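Local coordinates for putative P450-like enzyme (Streptomyces himastatinicus ATCC 53653, PDB 5Z9J), which binds heme and probably works as a cytochrome P450 monooxygenase in bacterial secondary metabolism, at residues F16-K21 and A315-R320; Q154-M159 and N237-T242; V213-E216 and K221-D224. All blocks are in the same frame, centred on the assembly; numbering follows the deposited sequence.

Overall arrangement
Contacts 1 and 2 are buried, while contact 3 lies at the surface. Contact 2 is the most central, with its centre about 9 Å from that of the chain and heme beside one of its segments. Contact 1 lies further out, about 20 Å from the chain centre, and joins two loops; a buried arginine supplies its polar character. Contact 3 is about 25 Å out, across the chain centre from contact 1. Contacts 2 and 3 share helix 224-238: residues 221-224 lead into it, and residues 237-242 begin at its far end and run into helix 240-255. Contact 2 is mainly methionine, leucine and histidine. Contact 3 mixes a water bridge, a small apolar patch, and an aligned glutamate and lysine that fall short of a salt bridge.

Contact 1 of 3, residues F16-K21 and A315-R320; sequences FWMRGK and ANRDER. With TAM (tris(hydroxyethyl)aminomethane), chain F.
W17 has its CG between the backbone N and the carbonyl carbon (chi1 58°), which sets the indole beside R317, while a bend at chi2 (-56°) carries the arginine past it. R317 CG meets W17 CB at 3.9 Å, oblique to the ring. The indole and guanidinium planes are 74° apart, so they do not stack. W17 O instead sits over one guanidinium face, 3.6 Å from R317 NH1. M18 folds at chi2 and chi3 and brings SD to 3.4 Å from R317 NH2. A water at the guanidinium edge, in plane, accepts from R317 NH2 at 2.9 Å and donates to M18 O. R317 also binds Y280 O and D326. N316 O accepts from R279, the arginine of the P450 ExxR motif. At the six-membered-ring edge of the indole, near its plane, W17 CZ3 meets O6 of the bound TAM at 3.5 Å. A leucine replacing R317 would probably leave D326 without its charged mate and take one donor from Y280 O and the water. No direct hydrogen bond joins residues 16-21 to 315-320; D326, Y280 O and the water meet the buried charge, and W17 O probably adds a favourable electrostatic contact.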
loop_
_atom_site.group_PDB
_atom_site.type_symbol
_atom_site.label_atom_id
_atom_site.label_comp_id
_atom_site.label_asym_id
_atom_site.label_seq_id
_atom_site.Cartn_x
_atom_site.Cartn_y
_atom_site.Cartn_z
ATOM N N PHE A 16 11.581 -11.034 -10.041
ATOM C CA PHE A 16 12.207 -11.253 -11.334
ATOM C C PHE A 16 11.695 -10.276 -12.407
ATOM O O PHE A 16 12.424 -9.973 -13.378
ATOM C CB PHE A 16 11.985 -12.721 -11.790
ATOM C CG PHE A 16 10.528 -13.113 -11.887
ATOM C CD1 PHE A 16 9.814 -12.864 -13.035
ATOM C CD2 PHE A 16 9.872 -13.700 -10.806
ATOM C CE1 PHE A 16 8.489 -13.188 -13.105
ATOM C CE2 PHE A 16 8.547 -14.047 -10.883
ATOM C CZ PHE A 16 7.855 -13.776 -12.017
ATOM N N TRP A 17 10.440 -9.847 -12.310
ATOM C CA TRP A 17 9.891 -8.963 -13.343
ATOM C C TRP A 17 10.592 -7.603 -13.398
ATOM O O TRP A 17 10.601 -6.944 -14.434
ATOM C CB TRP A 17 8.390 -8.795 -13.164
ATOM C CG TRP A 17 7.988 -8.234 -11.798
ATOM C CD1 TRP A 17 7.797 -6.930 -11.478
ATOM C CD2 TRP A 17 7.745 -8.984 -10.591
ATOM N NE1 TRP A 17 7.446 -6.804 -10.151
ATOM C CE2 TRP A 17 7.414 -8.048 -9.586
ATOM C CE3 TRP A 17 7.767 -10.350 -10.269
ATOM C CZ2 TRP A 17 7.104 -8.443 -8.274
ATOM C CZ3 TRP A 17 7.469 -10.736 -8.946
ATOM C CH2 TRP A 17 7.144 -9.778 -7.972
ATOM N N MET A 18 11.143 -7.158 -12.257
ATOM C CA MET A 18 11.926 -5.926 -12.209
ATOM C C MET A 18 13.276 -5.999 -12.933
ATOM O O MET A 18 13.862 -4.968 -13.265
ATOM C CB MET A 18 12.149 -5.516 -10.736
ATOM C CG MET A 18 10.823 -5.276 -10.027
ATOM S SD MET A 18 9.792 -4.034 -10.855
ATOM C CE MET A 18 10.920 -2.634 -10.818
ATOM N N ARG A 19 13.771 -7.215 -13.158
ATOM C CA ARG A 19 15.006 -7.454 -13.895
ATOM C C ARG A 19 14.750 -7.880 -15.348
ATOM O O ARG A 19 15.630 -8.446 -15.995
ATOM C CB ARG A 19 15.859 -8.491 -13.153
ATOM C CG ARG A 19 16.264 -8.018 -11.734
ATOM C CD ARG A 19 17.038 -9.066 -10.918
ATOM N NE ARG A 19 17.446 -8.538 -9.605
ATOM C CZ ARG A 19 16.748 -8.567 -8.463
ATOM N NH1 ARG A 19 15.521 -9.082 -8.389
ATOM N NH2 ARG A 19 17.293 -8.044 -7.376
ATOM N N GLY A 20 13.532 -7.649 -15.836
ATOM C CA GLY A 20 13.208 -7.901 -17.226
ATOM C C GLY A 20 13.086 -9.369 -17.612
ATOM O O GLY A 20 13.334 -9.723 -18.776
ATOM N N LYS A 21 12.756 -10.229 -16.645
ATOM C CA LYS A 21 12.568 -11.660 -16.897
ATOM C C LYS A 21 11.101 -12.074 -17.005
ATOM O O LYS A 21 10.290 -11.780 -16.141
ATOM C CB LYS A 21 13.213 -12.490 -15.783
ATOM C CG LYS A 21 13.158 -14.005 -16.047
ATOM C CD LYS A 21 13.320 -14.810 -14.740
ATOM C CE LYS A 21 12.556 -16.152 -14.775
ATOM N NZ LYS A 21 12.143 -16.542 -13.358
ATOM N N ALA A 315 2.138 -9.060 -13.121
ATOM C CA ALA A 315 1.030 -8.880 -14.053
ATOM C C ALA A 315 1.202 -7.592 -14.814
ATOM O O ALA A 315 0.991 -7.571 -16.043
ATOM C CB ALA A 315 -0.304 -8.852 -13.308
ATOM N N ASN A 316 1.717 -6.579 -14.099
ATOM C CA ASN A 316 1.930 -5.261 -14.663
ATOM C C ASN A 316 3.040 -5.230 -15.694
ATOM O O ASN A 316 3.208 -4.197 -16.385
ATOM C CB ASN A 316 2.300 -4.248 -13.564
ATOM C CG ASN A 316 1.114 -3.833 -12.712
ATOM O OD1 ASN A 316 -0.032 -3.997 -13.102
ATOM N ND2 ASN A 316 1.386 -3.303 -11.547
ATOM N N ARG A 317 3.831 -6.296 -15.763
ATOM C CA ARG A 317 4.844 -6.363 -16.833
ATOM C C ARG A 317 4.408 -7.350 -17.928
ATOM O O ARG A 317 5.210 -7.732 -18.791
ATOM C CB ARG A 317 6.211 -6.775 -16.275
ATOM C CG ARG A 317 6.736 -5.871 -15.139
ATOM C CD ARG A 317 6.797 -4.406 -15.556
ATOM N NE ARG A 317 7.591 -3.604 -14.637
ATOM C CZ ARG A 317 8.893 -3.373 -14.803
ATOM N NH1 ARG A 317 9.534 -3.868 -15.863
ATOM N NH2 ARG A 317 9.551 -2.634 -13.923
ATOM N N ASP A 318 3.132 -7.741 -17.929
ATOM C CA ASP A 318 2.666 -8.776 -18.861
ATOM C C ASP A 318 2.491 -8.168 -20.237
ATOM O O ASP A 318 1.711 -7.241 -20.416
ATOM C CB ASP A 318 1.369 -9.471 -18.376
ATOM C CG ASP A 318 0.988 -10.703 -19.244
ATOM O OD1 ASP A 318 1.504 -10.831 -20.377
ATOM O OD2 ASP A 318 0.214 -11.566 -18.799
ATOM N N GLU A 319 3.277 -8.678 -21.184
ATOM C CA GLU A 319 3.290 -8.199 -22.560
ATOM C C GLU A 319 1.986 -8.518 -23.329
ATOM O O GLU A 319 1.747 -7.927 -24.374
ATOM C CB GLU A 319 4.495 -8.783 -23.294
ATOM C CG GLU A 319 4.390 -10.281 -23.449
ATOM C CD GLU A 319 5.639 -10.933 -24.034
ATOM O OE1 GLU A 319 6.538 -10.229 -24.565
ATOM O OE2 GLU A 319 5.672 -12.188 -24.027
ATOM N N ARG A 320 1.170 -9.458 -22.831
ATOM C CA ARG A 320 -0.162 -9.722 -23.389
ATOM C C ARG A 320 -1.106 -8.538 -23.063
ATOM O O ARG A 320 -2.155 -8.375 -23.704
ATOM C CB ARG A 320 -0.759 -11.022 -22.832
ATOM C CG ARG A 320 -0.055 -12.332 -23.242
ATOM C CD ARG A 320 -0.663 -13.560 -22.520
ATOM N NE ARG A 320 -0.481 -13.398 -21.061
ATOM C CZ ARG A 320 -1.104 -14.114 -20.119
ATOM N NH1 ARG A 320 -1.928 -15.108 -20.452
ATOM N NH2 ARG A 320 -0.889 -13.836 -18.811
HETATM C C TAM F . 8.428 -16.136 -5.423
HETATM C C1 TAM F . 8.774 -17.163 -6.575
HETATM C C2 TAM F . 9.654 -15.312 -4.994
HETATM C C3 TAM F . 7.284 -15.192 -5.894
HETATM C C4 TAM F . 10.022 -16.754 -7.364
HETATM C C5 TAM F . 9.229 -14.368 -3.879
HETATM C C6 TAM F . 7.522 -14.530 -7.271
HETATM N N TAM F . 7.929 -16.851 -4.252
HETATM O O4 TAM F . 11.174 -17.373 -6.822
HETATM O O5 TAM F . 8.251 -15.063 -3.085
HETATM O O6 TAM F . 8.569 -13.590 -7.156
HETATM O O HOH W 1 12.437 -2.568 -13.878
#

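Contact 2 of 3, residues Q154-M159 and N237-T242; sequences QWMDKM and NGHLTT. With HEM (protoporphyrin IX containing Fe), chain E.
M156 on helix 147-163 faces H239, which lies between helix 224-238 and helix 240-255, with their CA atoms 8.8 Å apart. M156 CG stands anti to the backbone N (chi1 177°), and the chain bends at chi2 and chi3 to wrap the histidine edge. CG comes to 3.4 Å from H239 ND1, near the ring plane. CE lies in that plane, 3.6 Å from H239 ND1. The sulfur is also at the edge, with M156 SD 4.9 Å from the H239 ring centroid. L240 CD1 lies over the centre of one ring face. The same methyl meets M156 CG at 4.2 Å.

Helices 224-238 and 240-255 match the long central helix of the P450 fold, interrupted beside the heme. By sequence, T241 takes the place of the family's conserved threonine. T241 OG1 gives a 2.6 Å hydrogen bond to N237 O. T242 OG1 bonds likewise to G238 O. N237, a heme-binding residue, lays its CB and ND2 against the porphyrin. G238 CA sits 3.3 Å from HEM C2C, where a side chain would clash.

The histidine is held unevenly. H239 NE2 has a weak hydrogen bond to A131 O, but ND1 is buried against methionine carbons with no polar partner in the model. No hydrogen bond crosses between 154-159 and 237-242; side-chain fit and a sulfur-aromatic contact hold M156 against the helix break.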
loop_
_atom_site.group_PDB
_atom_site.type_symbol
_atom_site.label_atom_id
_atom_site.label_comp_id
_atom_site.label_asym_id
_atom_site.label_seq_id
_atom_site.Cartn_x
_atom_site.Cartn_y
_atom_site.Cartn_z
ATOM N N GLN A 154 6.247 4.062 15.264
ATOM C CA GLN A 154 6.667 2.945 16.098
ATOM C C GLN A 154 5.925 1.671 15.727
ATOM O O GLN A 154 6.536 0.631 15.476
ATOM C CB GLN A 154 6.411 3.270 17.576
ATOM C CG GLN A 154 6.919 2.222 18.547
ATOM C CD GLN A 154 6.746 2.617 20.008
ATOM O OE1 GLN A 154 6.407 3.763 20.329
ATOM N NE2 GLN A 154 6.988 1.665 20.903
ATOM N N TRP A 155 4.602 1.777 15.666
ATOM C CA TRP A 155 3.755 0.650 15.319
ATOM C C TRP A 155 4.039 0.154 13.905
ATOM O O TRP A 155 3.956 -1.041 13.638
ATOM C CB TRP A 155 2.275 1.031 15.419
ATOM C CG TRP A 155 1.756 1.304 16.803
ATOM C CD1 TRP A 155 2.390 1.081 17.986
ATOM C CD2 TRP A 155 0.467 1.837 17.129
ATOM N NE1 TRP A 155 1.575 1.456 19.038
ATOM C CE2 TRP A 155 0.391 1.922 18.532
ATOM C CE3 TRP A 155 -0.628 2.257 16.363
ATOM C CZ2 TRP A 155 -0.739 2.402 19.186
ATOM C CZ3 TRP A 155 -1.750 2.737 17.016
ATOM C CH2 TRP A 155 -1.795 2.808 18.412
ATOM N N MET A 156 4.472 1.057 13.033
ATOM C CA MET A 156 4.619 0.733 11.629
ATOM C C MET A 156 5.935 0.032 11.338
ATOM O O MET A 156 6.070 -0.610 10.299
ATOM C CB MET A 156 4.515 2.024 10.797
ATOM C CG MET A 156 4.721 1.905 9.270
ATOM S SD MET A 156 3.288 1.134 8.457
ATOM C CE MET A 156 1.984 2.174 9.107
ATOM N N ASP A 157 6.852 0.029 12.297
ATOM C CA ASP A 157 8.074 -0.741 12.119
ATOM C C ASP A 157 7.926 -2.138 12.681
ATOM O O ASP A 157 8.563 -3.070 12.188
ATOM C CB ASP A 157 9.248 -0.047 12.784
ATOM C CG ASP A 157 9.612 1.204 12.091
ATOM O OD1 ASP A 157 8.866 1.606 11.175
ATOM O OD2 ASP A 157 10.629 1.783 12.465
ATOM N N LYS A 158 7.061 -2.277 13.681
ATOM C CA LYS A 158 6.689 -3.578 14.203
ATOM C C LYS A 158 5.907 -4.369 13.156
ATOM O O LYS A 158 6.066 -5.584 13.018
ATOM C CB LYS A 158 5.880 -3.430 15.488
ATOM C CG LYS A 158 6.712 -2.968 16.683
ATOM C CD LYS A 158 5.850 -2.817 17.928
ATOM C CE LYS A 158 6.667 -2.408 19.141
ATOM N NZ LYS A 158 5.824 -2.302 20.394
ATOM N N MET A 159 5.038 -3.670 12.439
ATOM C CA MET A 159 4.251 -4.300 11.401
ATOM C C MET A 159 5.094 -4.516 10.136
ATOM O O MET A 159 4.871 -5.474 9.401
ATOM C CB MET A 159 3.001 -3.461 11.116
ATOM C CG MET A 159 1.993 -3.512 12.261
ATOM S SD MET A 159 0.520 -2.482 12.079
ATOM C CE MET A 159 1.178 -0.821 12.195
ATOM N N ASN A 237 -2.175 0.714 5.222
ATOM C CA ASN A 237 -2.322 0.666 3.752
ATOM C C ASN A 237 -1.949 1.916 3.000
ATOM O O ASN A 237 -1.700 1.879 1.769
ATOM C CB ASN A 237 -3.741 0.234 3.355
ATOM C CG ASN A 237 -3.895 -1.300 3.375
ATOM O OD1 ASN A 237 -3.149 -2.009 4.068
ATOM N ND2 ASN A 237 -4.844 -1.812 2.595
ATOM N N GLY A 238 -1.996 3.023 3.725
ATOM C CA GLY A 238 -1.797 4.322 3.149
ATOM C C GLY A 238 -0.471 4.991 3.424
ATOM O O GLY A 238 -0.253 6.070 2.905
ATOM N N HIS A 239 0.393 4.390 4.234
ATOM C CA HIS A 239 1.630 5.062 4.606
ATOM C C HIS A 239 2.792 4.774 3.650
ATOM O O HIS A 239 3.098 5.567 2.780
ATOM C CB HIS A 239 2.020 4.650 6.019
ATOM C CG HIS A 239 3.266 5.307 6.520
ATOM N ND1 HIS A 239 3.980 4.821 7.594
ATOM C CD2 HIS A 239 3.929 6.408 6.094
ATOM C CE1 HIS A 239 5.030 5.592 7.803
ATOM N NE2 HIS A 239 5.022 6.559 6.905
ATOM N N LEU A 240 3.386 3.607 3.786
ATOM C CA LEU A 240 4.617 3.295 3.081
ATOM C C LEU A 240 4.340 2.993 1.595
ATOM O O LEU A 240 5.229 3.115 0.773
ATOM C CB LEU A 240 5.341 2.100 3.744
ATOM C CG LEU A 240 6.477 2.422 4.729
ATOM C CD1 LEU A 240 6.081 3.545 5.597
ATOM C CD2 LEU A 240 6.832 1.255 5.632
ATOM N N THR A 241 3.112 2.627 1.268
ATOM C CA THR A 241 2.721 2.449 -0.132
ATOM C C THR A 241 2.878 3.779 -0.869
ATOM O O THR A 241 3.419 3.846 -1.985
ATOM C CB THR A 241 1.255 1.948 -0.267
ATOM O OG1 THR A 241 0.358 2.782 0.464
ATOM C CG2 THR A 241 1.168 0.543 0.274
ATOM N N THR A 242 2.376 4.838 -0.224
ATOM C CA THR A 242 2.383 6.165 -0.760
ATOM C C THR A 242 3.783 6.760 -0.738
ATOM O O THR A 242 4.184 7.445 -1.703
ATOM C CB THR A 242 1.439 7.093 -0.013
ATOM O OG1 THR A 242 0.110 6.553 0.003
ATOM C CG2 THR A 242 1.375 8.442 -0.711
HETATM C CHA HEM E . -6.640 -1.486 -1.013
HETATM C CHB HEM E . -2.512 -0.288 -3.145
HETATM C CHC HEM E . -2.710 3.988 -0.894
HETATM C CHD HEM E . -6.241 2.429 1.924
HETATM C C1A HEM E . -5.538 -1.584 -1.833
HETATM C C2A HEM E . -5.169 -2.682 -2.729
HETATM C C3A HEM E . -4.030 -2.341 -3.337
HETATM C C4A HEM E . -3.632 -1.019 -2.830
HETATM C CMA HEM E . -3.260 -3.191 -4.357
HETATM C CAA HEM E . -5.951 -3.993 -2.953
HETATM C CBA HEM E . -5.709 -4.991 -1.813
HETATM C CGA HEM E . -6.230 -6.392 -2.156
HETATM O O1A HEM E . -5.974 -7.365 -1.403
HETATM O O2A HEM E . -6.936 -6.583 -3.162
HETATM C C1B HEM E . -2.249 0.999 -2.769
HETATM C C2B HEM E . -1.221 1.824 -3.347
HETATM C C3B HEM E . -1.276 3.008 -2.726
HETATM C C4B HEM E . -2.329 2.943 -1.724
HETATM C CMB HEM E . -0.297 1.329 -4.473
HETATM C CAB HEM E . -0.424 4.267 -2.924
HETATM C CBB HEM E . 0.523 4.380 -3.856
HETATM C C1C HEM E . -3.706 3.977 0.064
HETATM C C2C HEM E . -4.088 5.096 0.961
HETATM C C3C HEM E . -5.070 4.641 1.726
HETATM C C4C HEM E . -5.302 3.266 1.364
HETATM C CMC HEM E . -3.447 6.495 0.910
HETATM C CAC HEM E . -5.888 5.288 2.869
HETATM C CBC HEM E . -5.761 6.548 3.258
HETATM C C1D HEM E . -6.634 1.233 1.419
HETATM C C2D HEM E . -7.644 0.407 2.011
HETATM C C3D HEM E . -7.776 -0.788 1.083
HETATM C C4D HEM E . -6.829 -0.589 0.024
HETATM C CMD HEM E . -8.440 0.662 3.315
HETATM C CAD HEM E . -8.690 -1.998 1.306
HETATM C CBD HEM E . -10.020 -1.805 0.610
HETATM C CGD HEM E . -10.788 -3.112 0.691
HETATM O O1D HEM E . -10.205 -4.167 1.032
HETATM O O2D HEM E . -12.007 -3.104 0.380
HETATM N NA HEM E . -4.578 -0.617 -1.944
HETATM N NB HEM E . -2.898 1.707 -1.764
HETATM N NC HEM E . -4.464 2.912 0.383
HETATM N ND HEM E . -6.186 0.639 0.223
HETATM FE FE HEM E . -4.654 1.218 -0.837
#

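Contact 3 of 3, residues V213-E216 and K221-D224; sequences VHAE and KLND
V213 O and L222 O are bridged by one water, which donates to both. Its bond to V213 O is 2.9 Å and that to L222 O is 3.2 Å. No direct hydrogen bond crosses between the segments.

A215 O is the other polar atom at the centre. K221 CA points its hydrogen at it, with CA 3.3 Å from A215 O and an angle of 150° at the hydrogen. L222 CD1 also lies against A215 O. This oxygen is buried by the contact and has no hydrogen-bond partner in the model, so the C-H contact is likely to be only partial compensation. L222 CD1 reaches A215 CB as well, at 3.8 Å. L89 of helix 82-93 touches both of these side chains.

The chain reverses here between helix 208-214 and helix 224-238, which correspond to helix H and the first part of the long central helix of the P450 fold. It turns back through residues 216-221. N223 is the N-cap of helix 224-238, and its OD1 accepts from Q226 N. Further along the same helix, I227 and I230 pack against L222.

E216 and K221 lie side by side and point the same way, with E216 CG 3.6 Å from K221 CG. Beyond CG the glutamate stays extended, whereas the lysine bends at chi3 and chi4. The lysine methylenes run along the carbonyls of A215 and V213, with K221 CD 3.9 Å from V213 O. E216 OE2 and K221 NZ end 4.5 Å apart, beyond a salt bridge, and their attraction is probably modest at this exposed edge.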
loop_
_atom_site.group_PDB
_atom_site.type_symbol
_atom_site.label_atom_id
_atom_site.label_comp_id
_atom_site.label_asym_id
_atom_site.label_seq_id
_atom_site.Cartn_x
_atom_site.Cartn_y
_atom_site.Cartn_z
ATOM N N VAL A 213 -17.474 7.038 15.142
ATOM C CA VAL A 213 -18.167 6.797 16.403
ATOM C C VAL A 213 -19.679 6.836 16.217
ATOM O O VAL A 213 -20.412 6.255 17.019
ATOM C CB VAL A 213 -17.738 7.782 17.497
ATOM C CG1 VAL A 213 -16.253 7.603 17.788
ATOM C CG2 VAL A 213 -18.064 9.221 17.107
ATOM N N HIS A 214 -20.156 7.579 15.222
ATOM C CA HIS A 214 -21.595 7.615 14.957
ATOM C C HIS A 214 -22.055 6.506 13.997
ATOM O O HIS A 214 -23.219 6.123 14.012
ATOM C CB HIS A 214 -22.025 8.975 14.410
ATOM C CG HIS A 214 -21.802 10.109 15.363
ATOM N ND1 HIS A 214 -20.740 10.984 15.243
ATOM C CD2 HIS A 214 -22.472 10.486 16.479
ATOM C CE1 HIS A 214 -20.787 11.869 16.222
ATOM N NE2 HIS A 214 -21.829 11.587 16.989
ATOM N N ALA A 215 -21.146 5.978 13.187
ATOM C CA ALA A 215 -21.506 5.009 12.143
ATOM C C ALA A 215 -22.026 3.710 12.762
ATOM O O ALA A 215 -21.749 3.426 13.928
ATOM C CB ALA A 215 -20.325 4.733 11.235
ATOM N N GLU A 216 -22.811 2.953 11.994
ATOM C CA GLU A 216 -23.478 1.738 12.488
ATOM C C GLU A 216 -23.484 0.552 11.501
ATOM O O GLU A 216 -23.662 0.738 10.304
ATOM C CB GLU A 216 -24.929 2.057 12.886
ATOM C CG GLU A 216 -25.086 2.942 14.123
ATOM C CD GLU A 216 -26.543 3.254 14.444
ATOM O OE1 GLU A 216 -27.418 2.942 13.607
ATOM O OE2 GLU A 216 -26.820 3.806 15.535
ATOM N N LYS A 221 -23.742 0.708 16.573
ATOM C CA LYS A 221 -22.481 1.436 16.404
ATOM C C LYS A 221 -21.259 0.515 16.506
ATOM O O LYS A 221 -21.353 -0.621 16.990
ATOM C CB LYS A 221 -22.384 2.562 17.433
ATOM C CG LYS A 221 -23.469 3.608 17.292
ATOM C CD LYS A 221 -23.548 4.497 18.525
ATOM C CE LYS A 221 -24.988 4.917 18.783
ATOM N NZ LYS A 221 -25.692 4.116 19.841
ATOM N N LEU A 222 -20.098 1.029 16.104
ATOM C CA LEU A 222 -18.883 0.234 16.107
ATOM C C LEU A 222 -18.242 0.206 17.470
ATOM O O LEU A 222 -18.287 1.172 18.227
ATOM C CB LEU A 222 -17.852 0.759 15.100
ATOM C CG LEU A 222 -18.187 0.739 13.609
ATOM C CD1 LEU A 222 -19.336 1.646 13.268
ATOM C CD2 LEU A 222 -16.961 1.128 12.776
ATOM N N ASN A 223 -17.629 -0.930 17.760
ATOM C CA ASN A 223 -16.863 -1.091 18.972
ATOM C C ASN A 223 -15.402 -0.696 18.803
ATOM O O ASN A 223 -14.979 -0.253 17.722
ATOM C CB ASN A 223 -16.992 -2.533 19.478
ATOM C CG ASN A 223 -16.576 -3.562 18.450
ATOM O OD1 ASN A 223 -15.581 -3.409 17.739
ATOM N ND2 ASN A 223 -17.336 -4.646 18.388
ATOM N N ASP A 224 -14.630 -0.869 19.870
ATOM C CA ASP A 224 -13.262 -0.405 19.865
ATOM C C ASP A 224 -12.456 -1.208 18.878
ATOM O O ASP A 224 -11.597 -0.652 18.196
ATOM C CB ASP A 224 -12.637 -0.547 21.246
ATOM C CG ASP A 224 -13.262 0.358 22.273
ATOM O OD1 ASP A 224 -13.797 1.419 21.903
ATOM O OD2 ASP A 224 -13.242 -0.028 23.461
HETATM O O HOH W 2 -19.041 4.226 18.648
#